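Local coordinates for putative alkaline phosphatase (Pseudomonas fluorescens, PDB 4F1V), which binds phosphate with high affinity in the periplasm and probably delivers it to the PstSACB ABC transporter for import, at residues F99-S104 / N123-I128; A245-A250 / P289-T294; P270-D275 / Q281-S286. One frame throughout, in Å; residues are numbered along the deposited sequence. Where two conformers were deposited one is given.

Interaction 1: residues F99-S104 / N123-I128; sequences FNKSGS and NTWDGI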
ATOM      1  N   PHE A  99     -17.773  -5.526  -3.261  1.00  3.98           N
ATOM      2  CA  PHE A  99     -18.395  -6.714  -3.783  1.00  4.17           C
ATOM      3  C   PHE A  99     -19.503  -6.343  -4.775  1.00  4.47           C
ATOM      4  O   PHE A  99     -20.017  -5.219  -4.726  1.00  4.79           O
ATOM      5  CB  PHE A  99     -18.944  -7.623  -2.661  1.00  4.62           C
ATOM      6  CG  PHE A  99     -20.028  -6.968  -1.828  1.00  4.42           C
ATOM      7  CD1 PHE A  99     -21.369  -7.057  -2.178  1.00  4.73           C
ATOM      8  CD2 PHE A  99     -19.720  -6.193  -0.685  1.00  4.58           C
ATOM      9  CE1 PHE A  99     -22.358  -6.421  -1.462  1.00  5.03           C
ATOM     10  CE2 PHE A  99     -20.696  -5.550   0.017  1.00  5.04           C
ATOM     11  CZ  PHE A  99     -22.032  -5.652  -0.354  1.00  4.88           C
ATOM     12  N   ASN A 100     -19.862  -7.293  -5.622  1.00  4.42           N
ATOM     13  CA  ASN A 100     -20.911  -7.151  -6.605  1.00  5.20           C
ATOM     14  C   ASN A 100     -22.014  -8.171  -6.333  1.00  4.80           C
ATOM     15  O   ASN A 100     -21.962  -9.307  -6.807  1.00  5.93           O
ATOM     16  CB  ASN A 100     -20.307  -7.361  -8.024  1.00  5.53           C
ATOM     17  CG  ASN A 100     -21.356  -7.324  -9.080  1.00  6.47           C
ATOM     18  OD1 ASN A 100     -22.385  -6.669  -8.920  1.00  8.49           O
ATOM     19  ND2 ASN A 100     -21.148  -8.059 -10.159  1.00  8.42           N
ATOM     20  N   LYS A 101     -23.006  -7.764  -5.533  1.00  5.30           N
ATOM     21  CA  LYS A 101     -24.141  -8.612  -5.145  1.00  5.00           C
ATOM     22  C   LYS A 101     -25.227  -7.666  -4.660  1.00  5.53           C
ATOM     23  O   LYS A 101     -25.088  -7.076  -3.586  1.00  5.91           O
ATOM     24  CB  LYS A 101     -23.754  -9.663  -4.084  1.00  4.99           C
ATOM     25  CG  LYS A 101     -24.856 -10.656  -3.780  1.00  6.11           C
ATOM     26  CD  LYS A 101     -25.138 -11.607  -4.898  1.00  7.11           C
ATOM     27  CE  LYS A 101     -26.160 -12.661  -4.470  1.00  9.66           C
ATOM     28  NZ  LYS A 101     -26.474 -13.621  -5.536  1.00 10.63           N
ATOM     29  N   SER A 102     -26.292  -7.470  -5.440  1.00  6.36           N
ATOM     30  CA  SER A 102     -27.268  -6.482  -5.161  0.70  8.57           C
ATOM     31  C   SER A 102     -28.091  -6.810  -3.882  1.00  6.97           C
ATOM     32  O   SER A 102     -28.165  -7.972  -3.417  1.00  7.82           O
ATOM     33  CB  SER A 102     -28.197  -6.259  -6.348  0.70 10.07           C
ATOM     34  OG  SER A 102     -28.980  -7.433  -6.523  0.70 14.30           O
ATOM     35  N   GLY A 103     -28.718  -5.776  -3.340  1.00  6.78           N
ATOM     36  CA  GLY A 103     -29.653  -5.924  -2.243  1.00  7.10           C
ATOM     37  C   GLY A 103     -29.568  -4.730  -1.309  1.00  6.62           C
ATOM     38  O   GLY A 103     -28.496  -4.182  -1.027  1.00  7.26           O
ATOM     39  N   SER A 104     -30.702  -4.298  -0.733  1.00  6.43           N
ATOM     40  CA  SER A 104     -30.680  -3.172   0.165  1.00  7.44           C
ATOM     41  C   SER A 104     -30.103  -3.474   1.512  1.00  7.49           C
ATOM     42  O   SER A 104     -29.599  -2.528   2.167  1.00  8.33           O
ATOM     43  CB  SER A 104     -32.080  -2.503   0.307  1.00  7.68           C
ATOM     44  OG  SER A 104     -32.982  -3.422   0.850  1.00  8.94           O
ATOM     45  N   ASN A 123     -18.648 -20.007   1.164  1.00  6.04           N
ATOM     46  CA  ASN A 123     -18.664 -19.872  -0.275  1.00  5.74           C
ATOM     47  C   ASN A 123     -20.051 -19.549  -0.808  1.00  5.17           C
ATOM     48  O   ASN A 123     -20.253 -19.630  -2.043  1.00  6.33           O
ATOM     49  CB  ASN A 123     -18.003 -21.066  -0.966  1.00  7.28           C
ATOM     50  CG  ASN A 123     -18.719 -22.365  -0.673  1.00  8.96           C
ATOM     51  OD1 ASN A 123     -19.890 -22.355  -0.325  1.00 11.20           O
ATOM     52  ND2 ASN A 123     -18.058 -23.492  -0.882  1.00 13.80           N
ATOM     53  N   THR A 124     -20.985 -19.185   0.052  0.70  6.07           N
ATOM     54  CA  THR A 124     -22.341 -18.770  -0.308  0.70  6.47           C
ATOM     55  C   THR A 124     -22.670 -17.511   0.423  0.70  5.62           C
ATOM     56  O   THR A 124     -22.235 -17.263   1.577  0.70  5.75           O
ATOM     57  CB  THR A 124     -23.409 -19.823   0.012  0.70  7.05           C
ATOM     58  OG1 THR A 124     -23.479 -20.017   1.408  0.70  7.94           O
ATOM     59  CG2 THR A 124     -23.136 -21.144  -0.717  0.70  7.54           C
ATOM     60  N   TRP A 125     -23.516 -16.663  -0.191  0.70  5.53           N
ATOM     61  CA  TRP A 125     -23.934 -15.422   0.472  0.70  6.40           C
ATOM     62  C   TRP A 125     -24.827 -15.707   1.671  0.70  6.20           C
ATOM     63  O   TRP A 125     -24.905 -14.907   2.598  0.70  6.40           O
ATOM     64  CB  TRP A 125     -24.612 -14.514  -0.584  0.70  6.26           C
ATOM     65  CG  TRP A 125     -23.586 -13.951  -1.564  0.70  6.14           C
ATOM     66  CD1 TRP A 125     -23.222 -14.449  -2.759  0.70  5.74           C
ATOM     67  CD2 TRP A 125     -22.747 -12.815  -1.326  0.70  5.56           C
ATOM     68  NE1 TRP A 125     -22.200 -13.662  -3.303  0.70  5.74           N
ATOM     69  CE2 TRP A 125     -21.896 -12.681  -2.455  0.70  4.65           C
ATOM     70  CE3 TRP A 125     -22.648 -11.903  -0.307  0.70  6.10           C
ATOM     71  CZ2 TRP A 125     -20.917 -11.644  -2.553  0.70  5.24           C
ATOM     72  CZ3 TRP A 125     -21.706 -10.849  -0.409  0.70  5.76           C
ATOM     73  CH2 TRP A 125     -20.860 -10.772  -1.525  0.70  5.40           C
ATOM     74  N   ASP A 126     -25.536 -16.850   1.655  0.75  6.27           N
ATOM     75  CA  ASP A 126     -26.306 -17.345   2.782  0.75  7.99           C
ATOM     76  C   ASP A 126     -25.460 -17.475   4.053  0.75  7.78           C
ATOM     77  O   ASP A 126     -25.969 -17.394   5.203  0.75  8.75           O
ATOM     78  CB  ASP A 126     -26.879 -18.749   2.503  0.75  8.78           C
ATOM     79  CG  ASP A 126     -27.518 -18.895   1.174  0.75  7.48           C
ATOM     80  OD1 ASP A 126     -26.738 -18.695   0.203  0.75  8.88           O
ATOM     81  OD2 ASP A 126     -28.679 -19.239   1.108  0.75 12.63           O
ATOM     82  N   GLY A 127     -24.150 -17.749   3.824  1.00  7.23           N
ATOM     83  CA  GLY A 127     -23.233 -18.021   4.901  1.00  8.17           C
ATOM     84  C   GLY A 127     -22.652 -16.783   5.578  1.00  7.38           C
ATOM     85  O   GLY A 127     -21.872 -16.925   6.512  1.00  9.67           O
ATOM     86  N   ILE A 128     -23.021 -15.599   5.129  1.00  6.55           N
ATOM     87  CA  ILE A 128     -22.731 -14.317   5.778  1.00  6.67           C
ATOM     88  C   ILE A 128     -23.999 -13.943   6.508  1.00  5.99           C
ATOM     89  O   ILE A 128     -25.050 -13.763   5.885  1.00  7.73           O
ATOM     90  CB  ILE A 128     -22.276 -13.276   4.761  1.00  6.43           C
ATOM     91  CG1 ILE A 128     -20.991 -13.673   4.024  1.00  7.11           C
ATOM     92  CG2 ILE A 128     -22.149 -11.928   5.475  1.00  6.79           C
ATOM     93  CD1 ILE A 128     -20.684 -12.817   2.810  1.00  7.84           C
TER
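The side chain of Lys-101 lies flat on the indole of Trp-125. Its CG makes a CH-pi contact, and the other methylenes pack along the same face. Lys-101 CG stands 3.9 Å from the centroid of the five-membered ring of Trp-125, only 12° off the ring normal. Lys-101 CB sits over the benzo half, 3.8 Å from Trp-125 CZ2. Lys-101 CE reaches the pyrrole end, 3.8 Å from Trp-125 CD1. A bend at chi2 of Lys-101 (70°) lays the chain across the face.

The second contact is aromatic. Phe-99 CD1 approaches Trp-125 CH2 at 3.8 Å. The two ring planes are inclined at 48°.

No hydrogen bond joins the two segments. Their polar groups are held from outside. Lys-101 NZ bonds to Thr-134 O, and Trp-125 NE1 bonds to Gly-203 O. Arg-133 NE bonds to Lys-101 O.

Trp-125 begins a short 3-10 turn in the loop between helix 111-119 and strand 138-142. Its indole covers the end of edge strand 99-100. The contact belongs to the lobe built on the mixed sheet 99-100, 204-205, 138-142, 186-188 of this venus-flytrap, PstS-type binding protein.

Interaction 2: residues A245-A250 / P289-T294; sequences ANVSAA and PILGFT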
ATOM      1  N   ALA A 245     -11.719   8.170   7.551  1.00  6.20           N
ATOM      2  CA  ALA A 245     -11.990   8.631   8.906  1.00  6.97           C
ATOM      3  C   ALA A 245     -12.050   7.511   9.912  1.00  6.37           C
ATOM      4  O   ALA A 245     -11.849   7.733  11.127  1.00  8.38           O
ATOM      5  CB  ALA A 245     -13.347   9.397   8.981  1.00 10.18           C
ATOM      6  N   ASN A 246     -12.326   6.304   9.467  1.00  5.49           N
ATOM      7  CA  ASN A 246     -12.439   5.144  10.351  1.00  5.30           C
ATOM      8  C   ASN A 246     -11.092   4.448  10.580  1.00  4.73           C
ATOM      9  O   ASN A 246     -11.056   3.537  11.431  1.00  5.49           O
ATOM     10  CB  ASN A 246     -13.503   4.147   9.842  1.00  5.50           C
ATOM     11  CG  ASN A 246     -14.882   4.774   9.843  1.00  6.39           C
ATOM     12  OD1 ASN A 246     -15.166   5.605  10.727  1.00  9.98           O
ATOM     13  ND2 ASN A 246     -15.727   4.340   8.932  1.00  6.93           N
ATOM     14  N   VAL A 247     -10.029   4.864   9.908  1.00  4.91           N
ATOM     15  CA  VAL A 247      -8.679   4.358  10.188  1.00  4.73           C
ATOM     16  C   VAL A 247      -7.726   5.491  10.614  1.00  5.37           C
ATOM     17  O   VAL A 247      -6.589   5.208  11.014  1.00  5.54           O
ATOM     18  CB  VAL A 247      -8.028   3.556   9.018  1.00  4.90           C
ATOM     19  CG1 VAL A 247      -8.805   2.262   8.785  1.00  5.07           C
ATOM     20  CG2 VAL A 247      -7.941   4.410   7.753  1.00  5.56           C
ATOM     21  N   SER A 248      -8.163   6.762  10.577  1.00  5.75           N
ATOM     22  CA  SER A 248      -7.203   7.812  10.789  0.50  5.86           C
ATOM     23  C   SER A 248      -6.679   7.872  12.218  1.00  6.13           C
ATOM     24  O   SER A 248      -5.485   8.179  12.402  1.00  6.08           O
ATOM     25  CB  SER A 248      -7.823   9.127  10.351  0.50  7.71           C
ATOM     26  OG  SER A 248      -9.034   9.400  11.011  0.50  8.65           O
ATOM     27  N   ALA A 249      -7.481   7.560  13.253  1.00  6.02           N
ATOM     28  CA  ALA A 249      -6.977   7.548  14.590  1.00  6.29           C
ATOM     29  C   ALA A 249      -5.858   6.529  14.741  1.00  5.49           C
ATOM     30  O   ALA A 249      -4.796   6.774  15.352  1.00  6.21           O
ATOM     31  CB  ALA A 249      -8.075   7.318  15.617  1.00  8.45           C
ATOM     32  N   ALA A 250      -6.092   5.318  14.228  1.00  5.25           N
ATOM     33  CA  ALA A 250      -5.097   4.267  14.359  1.00  4.71           C
ATOM     34  C   ALA A 250      -3.817   4.623  13.585  1.00  4.50           C
ATOM     35  O   ALA A 250      -2.704   4.344  14.081  1.00  5.29           O
ATOM     36  CB  ALA A 250      -5.699   2.976  13.874  1.00  5.62           C
ATOM     37  N   PRO A 289     -10.818  -2.143  10.935  1.00  4.45           N
ATOM     38  CA  PRO A 289      -9.631  -2.879  11.418  1.00  4.39           C
ATOM     39  C   PRO A 289      -8.517  -3.080  10.402  1.00  4.27           C
ATOM     40  O   PRO A 289      -7.407  -3.414  10.794  1.00  5.31           O
ATOM     41  CB  PRO A 289     -10.208  -4.214  11.890  1.00  5.52           C
ATOM     42  CG  PRO A 289     -11.429  -4.414  11.046  1.00  5.68           C
ATOM     43  CD  PRO A 289     -12.025  -3.053  10.905  1.00  5.54           C
ATOM     44  N   ILE A 290      -8.805  -3.025   9.065  1.00  3.65           N
ATOM     45  CA  ILE A 290      -7.812  -3.405   8.075  1.00  3.87           C
ATOM     46  C   ILE A 290      -7.134  -2.196   7.501  1.00  3.75           C
ATOM     47  O   ILE A 290      -7.786  -1.362   6.804  1.00  4.02           O
ATOM     48  CB  ILE A 290      -8.388  -4.256   6.913  1.00  3.68           C
ATOM     49  CG1 ILE A 290      -9.480  -5.250   7.381  1.00  4.70           C
ATOM     50  CG2 ILE A 290      -7.244  -4.999   6.224  1.00  4.61           C
ATOM     51  CD1 ILE A 290     -10.090  -6.046   6.254  1.00  5.87           C
ATOM     52  N   LEU A 291      -5.843  -2.000   7.759  1.00  3.41           N
ATOM     53  CA  LEU A 291      -5.136  -0.769   7.406  1.00  3.72           C
ATOM     54  C   LEU A 291      -3.624  -1.067   7.264  1.00  3.29           C
ATOM     55  O   LEU A 291      -3.120  -2.121   7.682  1.00  3.95           O
ATOM     56  CB  LEU A 291      -5.402   0.369   8.389  1.00  3.91           C
ATOM     57  CG  LEU A 291      -4.595   0.355   9.698  1.00  3.89           C
ATOM     58  CD1 LEU A 291      -5.032   1.525  10.574  1.00  5.28           C
ATOM     59  CD2 LEU A 291      -4.715  -0.941  10.494  1.00  4.25           C
ATOM     60  N   GLY A 292      -2.902  -0.061   6.746  1.00  3.50           N
ATOM     61  CA  GLY A 292      -1.433  -0.079   6.706  1.00  3.73           C
ATOM     62  C   GLY A 292      -0.920   1.132   5.981  1.00  3.32           C
ATOM     63  O   GLY A 292      -1.648   2.136   5.872  1.00  3.54           O
ATOM     64  N   PHE A 293       0.340   1.088   5.530  1.00  3.16           N
ATOM     65  CA  PHE A 293       0.983   2.202   4.835  1.00  2.90           C
ATOM     66  C   PHE A 293       1.331   1.817   3.414  1.00  3.01           C
ATOM     67  O   PHE A 293       1.658   0.665   3.102  1.00  3.44           O
ATOM     68  CB  PHE A 293       2.273   2.690   5.566  1.00  3.75           C
ATOM     69  CG  PHE A 293       1.957   3.316   6.901  1.00  3.62           C
ATOM     70  CD1 PHE A 293       1.855   2.544   8.053  1.00  4.87           C
ATOM     71  CD2 PHE A 293       1.689   4.669   6.966  1.00  3.56           C
ATOM     72  CE1 PHE A 293       1.513   3.136   9.263  1.00  5.41           C
ATOM     73  CE2 PHE A 293       1.352   5.254   8.178  1.00  4.78           C
ATOM     74  CZ  PHE A 293       1.288   4.502   9.335  1.00  5.13           C
ATOM     75  N   THR A 294       1.293   2.837   2.541  1.00  3.09           N
ATOM     76  CA  THR A 294       1.943   2.732   1.215  1.00  2.81           C
ATOM     77  C   THR A 294       3.121   3.702   1.205  1.00  2.73           C
ATOM     78  O   THR A 294       3.065   4.737   1.876  1.00  3.04           O
ATOM     79  CB  THR A 294       0.937   2.974   0.090  1.00  3.21           C
ATOM     80  OG1 THR A 294       1.593   2.778  -1.158  1.00  3.50           O
ATOM     81  CG2 THR A 294       0.300   4.346   0.100  1.00  4.25           C
TER
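Val-247, just before helix 248-252, and Ala-250, within it, close on Leu-291. The contact lies in the periplasmic binding protein fold, where this short helix rests beside strand 291-299 of the five-stranded mixed sheet.

The side-chain contacts are apolar. Leu-291 meets its partners with two atoms. Leu-291 CB faces Val-247 CG1 at 3.9 Å. The Leu-291 CD1 methyl lies against Ala-250 CB at 3.7 Å. Leu-291 CD1 is also 3.9 Å from Val-247 CB, so it touches both residues. The side chains of Val-247 and Leu-291 run past each other in opposite senses. Leu-291 CG stands between its own backbone N and carbonyl carbon (chi1 81°), and the extended chi2 (-178°) carries CD1 on to Ala-250. No hydrogen bond crosses between the segments.

The next shell closes round the same leucine. Ile-251 adds a further helix contact to it. Tyr-283 and Pro-284 also pack on Leu-291. Val-247 in turn touches Ser-94 of strand 85-94.

Polar bonds fix the two backbones farther out. Asn-246 forms a backbone hydrogen bond with Tyr-288, just before 289-294. Its side-chain ND2 is bonded to Ser-241 O. Through their backbones, Gly-292 bonds to Thr-93 of strand 85-94, and Ile-290 to Val-95 just beyond it. Ile-290 also packs on Phe-155 of helix 147-159, and its side chain is about 13 Å from the bound hydrogenphosphate.

Strand 291-299 also has a link to the phosphate pocket. Thr-294 OG1 is hydrogen-bonded to OD1 of Asp-63, a residue of that pocket.

Interaction 3: residues P270-D275 / Q281-S286; sequences PVFGPD and QPYPTS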
ATOM      1  N   PRO A 270       6.198   1.235   9.010  1.00  4.44           N
ATOM      2  CA  PRO A 270       5.501   0.476  10.054  1.00  4.68           C
ATOM      3  C   PRO A 270       4.624  -0.574   9.402  1.00  4.28           C
ATOM      4  O   PRO A 270       4.011  -0.325   8.366  1.00  5.14           O
ATOM      5  CB  PRO A 270       4.588   1.532  10.737  1.00  5.61           C
ATOM      6  CG  PRO A 270       5.169   2.872  10.283  1.00  6.44           C
ATOM      7  CD  PRO A 270       5.687   2.604   8.883  1.00  5.65           C
ATOM      8  N   VAL A 271       4.542  -1.737  10.039  1.00  5.06           N
ATOM      9  CA  VAL A 271       3.604  -2.731   9.642  1.00  5.29           C
ATOM     10  C   VAL A 271       2.736  -3.127  10.824  1.00  4.25           C
ATOM     11  O   VAL A 271       3.155  -3.104  11.981  1.00  5.36           O
ATOM     12  CB  VAL A 271       4.228  -3.954   8.978  1.00  6.60           C
ATOM     13  CG1 VAL A 271       5.014  -3.554   7.742  1.00  8.46           C
ATOM     14  CG2 VAL A 271       5.076  -4.768   9.921  1.00 11.00           C
ATOM     15  N   PHE A 272       1.485  -3.471  10.508  1.00  4.26           N
ATOM     16  CA  PHE A 272       0.569  -4.069  11.456  1.00  4.21           C
ATOM     17  C   PHE A 272       0.739  -5.567  11.442  1.00  4.47           C
ATOM     18  O   PHE A 272       1.275  -6.153  10.444  1.00  5.51           O
ATOM     19  CB  PHE A 272      -0.894  -3.620  11.144  1.00  4.01           C
ATOM     20  CG  PHE A 272      -1.127  -2.178  11.413  1.00  4.19           C
ATOM     21  CD1 PHE A 272      -0.803  -1.203  10.449  1.00  4.83           C
ATOM     22  CD2 PHE A 272      -1.634  -1.756  12.646  1.00  4.76           C
ATOM     23  CE1 PHE A 272      -1.008   0.139  10.745  1.00  5.88           C
ATOM     24  CE2 PHE A 272      -1.837  -0.420  12.908  1.00  5.39           C
ATOM     25  CZ  PHE A 272      -1.510   0.550  11.969  1.00  5.77           C
ATOM     26  N   GLY A 273       0.319  -6.252  12.493  1.00  4.67           N
ATOM     27  CA  GLY A 273       0.544  -7.673  12.610  1.00  4.80           C
ATOM     28  C   GLY A 273      -0.129  -8.182  13.863  1.00  4.50           C
ATOM     29  O   GLY A 273      -0.998  -7.553  14.461  1.00  4.83           O
ATOM     30  N   PRO A 274       0.251  -9.406  14.276  1.00  4.46           N
ATOM     31  CA  PRO A 274      -0.408 -10.051  15.422  1.00  5.36           C
ATOM     32  C   PRO A 274      -0.272  -9.259  16.706  1.00  5.67           C
ATOM     33  O   PRO A 274       0.728  -8.532  16.921  1.00  6.87           O
ATOM     34  CB  PRO A 274       0.338 -11.376  15.519  1.00  6.46           C
ATOM     35  CG  PRO A 274       0.837 -11.666  14.127  1.00  5.71           C
ATOM     36  CD  PRO A 274       1.252 -10.286  13.641  1.00  5.01           C
ATOM     37  N   ASP A 275      -1.288  -9.452  17.543  0.75  6.08           N
ATOM     38  CA  ASP A 275      -1.302  -8.913  18.855  0.75  6.39           C
ATOM     39  C   ASP A 275      -0.048  -9.337  19.683  0.75  7.52           C
ATOM     40  O   ASP A 275       0.506 -10.358  19.538  0.75  7.97           O
ATOM     41  CB  ASP A 275      -2.566  -9.328  19.654  0.75  6.82           C
ATOM     42  CG  ASP A 275      -3.862  -8.788  19.123  0.75  7.26           C
ATOM     43  OD1 ASP A 275      -3.836  -7.907  18.287  0.75  7.41           O
ATOM     44  OD2 ASP A 275      -4.920  -9.351  19.584  0.75  8.96           O
ATOM     45  N   GLN A 281       2.665  -3.190  14.834  0.70  4.94           N
ATOM     46  CA  GLN A 281       1.564  -2.603  15.546  0.70  5.30           C
ATOM     47  C   GLN A 281       0.383  -3.577  15.554  0.70  4.80           C
ATOM     48  O   GLN A 281       0.076  -4.163  14.501  0.70  3.95           O
ATOM     49  CB  GLN A 281       1.126  -1.254  14.954  0.70  6.36           C
ATOM     50  CG  GLN A 281       2.163  -0.179  15.083  0.70  7.82           C
ATOM     51  CD  GLN A 281       2.714  -0.031  16.520  0.70  7.16           C
ATOM     52  OE1 GLN A 281       1.919   0.124  17.421  0.70  7.58           O
ATOM     53  NE2 GLN A 281       4.017  -0.111  16.701  0.70  8.18           N
ATOM     54  N   PRO A 282      -0.357  -3.702  16.674  0.80  5.03           N
ATOM     55  CA  PRO A 282      -1.578  -4.528  16.633  0.80  5.47           C
ATOM     56  C   PRO A 282      -2.640  -3.788  15.816  0.80  5.26           C
ATOM     57  O   PRO A 282      -2.707  -2.566  15.778  0.80  5.96           O
ATOM     58  CB  PRO A 282      -2.040  -4.564  18.117  0.80  7.36           C
ATOM     59  CG  PRO A 282      -1.459  -3.315  18.702  0.80  7.93           C
ATOM     60  CD  PRO A 282      -0.177  -3.062  18.008  0.80  6.96           C
ATOM     61  N   TYR A 283      -3.484  -4.611  15.183  1.00  4.83           N
ATOM     62  CA  TYR A 283      -4.629  -4.015  14.498  1.00  5.50           C
ATOM     63  C   TYR A 283      -5.524  -3.321  15.529  1.00  5.46           C
ATOM     64  O   TYR A 283      -5.693  -3.793  16.673  1.00  7.48           O
ATOM     65  CB  TYR A 283      -5.372  -5.027  13.642  1.00  5.60           C
ATOM     66  CG  TYR A 283      -4.571  -5.387  12.411  1.00  5.18           C
ATOM     67  CD1 TYR A 283      -3.820  -6.539  12.345  1.00  5.02           C
ATOM     68  CD2 TYR A 283      -4.541  -4.530  11.307  1.00  4.38           C
ATOM     69  CE1 TYR A 283      -3.036  -6.850  11.233  1.00  4.43           C
ATOM     70  CE2 TYR A 283      -3.769  -4.807  10.207  1.00  4.20           C
ATOM     71  CZ  TYR A 283      -3.017  -5.962  10.148  1.00  3.73           C
ATOM     72  OH  TYR A 283      -2.193  -6.303   9.083  1.00  4.45           O
ATOM     73  N   PRO A 284      -6.131  -2.214  15.153  1.00  5.88           N
ATOM     74  CA  PRO A 284      -6.911  -1.413  16.122  1.00  6.63           C
ATOM     75  C   PRO A 284      -8.201  -2.118  16.535  1.00  7.41           C
ATOM     76  O   PRO A 284      -8.807  -2.825  15.722  1.00  8.06           O
ATOM     77  CB  PRO A 284      -7.177  -0.135  15.373  1.00  6.41           C
ATOM     78  CG  PRO A 284      -7.135  -0.519  13.891  1.00  5.80           C
ATOM     79  CD  PRO A 284      -6.039  -1.528  13.844  1.00  5.82           C
ATOM     80  N   THR A 285      -8.610  -1.926  17.777  1.00  9.57           N
ATOM     81  CA  THR A 285      -9.781  -2.460  18.367  1.00 10.55           C
ATOM     82  C   THR A 285     -11.046  -1.633  18.116  1.00 12.42           C
ATOM     83  O   THR A 285     -12.139  -2.167  18.307  1.00 19.53           O
ATOM     84  CB  THR A 285      -9.522  -2.702  19.944  1.00 10.57           C
ATOM     85  OG1 THR A 285      -9.096  -1.497  20.628  1.00 19.36           O
ATOM     86  CG2 THR A 285      -8.453  -3.702  20.030  1.00 12.95           C
ATOM     87  N   SER A 286     -10.859  -0.372  17.775  0.50  9.16           N
ATOM     88  CA  SER A 286     -11.909   0.524  17.413  0.50  9.28           C
ATOM     89  C   SER A 286     -11.778   0.913  15.957  0.50  7.56           C
ATOM     90  O   SER A 286     -10.721   0.739  15.366  0.50  7.07           O
ATOM     91  CB  SER A 286     -11.839   1.721  18.341  0.50 11.25           C
ATOM     92  OG  SER A 286     -10.591   2.414  18.193  0.50 21.53           O
TER
HETATM   93  O   HOH W   1      -3.509  -7.485  15.595  1.00  7.19           O
HETATM   94  O   HOH W   2      -6.105  -6.398  17.516  1.00  9.83           O
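Phe-272 and Gln-281 pair as a parallel beta bridge, the one firm bridge of a short, weakly bonded two-stranded sheet in this venus-flytrap binding protein. Two backbone bonds hold it. Gln-281 N donates to Val-271 O at 2.9 Å, with an angle of 164° at the hydrogen. Gly-273 N donates to Gln-281 O, also at 2.9 Å. This second bond is more bent, at 140°. Phe-272 CA comes within 3.1 Å of the same Gln-281 O as a CA-H...O contact.

The tight part lies around Phe-272. Phe-272 CB presses on one face of the Tyr-283 ring, nearer its edge than its centre, 3.2 Å from Tyr-283 CE2. The ring planes differ by only 26°, but the rings are displaced and share little face. With CG anti to the carbonyl carbon, the Phe-272 ring turns an edge to Pro-282 O, which is 3.4 Å from Phe-272 CD2. Gln-281 CB comes over the rim at CD2 and CE2, on the face of the Phe-272 ring turned away from Tyr-283. Leu-291 touches Phe-272, and Phe-155 meets Tyr-283 edge-to-face.

The other end is looser and wetter. Asp-275 and Pro-282 are exposed, and Asp-275 OD1 lies beside Pro-282 CB. Two waters do the bridging. One accepts from Tyr-283 N and lies within hydrogen-bonding range of Gly-273 O and Asp-275 OD1. The second water links the same carboxylate oxygen, Asp-275 OD1, to Tyr-283 O, 2.8 Å from each.

How the interactions relate
From the N terminus, interaction 1 comes first. It closes the span from strand 99-100 through helix 111-119 to the loop before strand 138-142, all in the lobe with the four-stranded sheet. Interaction 2 opens only after that, at helix 248-252, and closes at strand 291-299 of the five-stranded sheet. Interaction 3 falls wholly within this second loop and closes a short connection between strands 272-273 and 281-282. Interactions 2 and 3 touch: Pro-289 O packs against Tyr-283 CD2, and Phe-293 packs on Pro-270. They join the helix, the small sheet and the large sheet. Interaction 1 stands apart, its centre 25 Å from that of interaction 2.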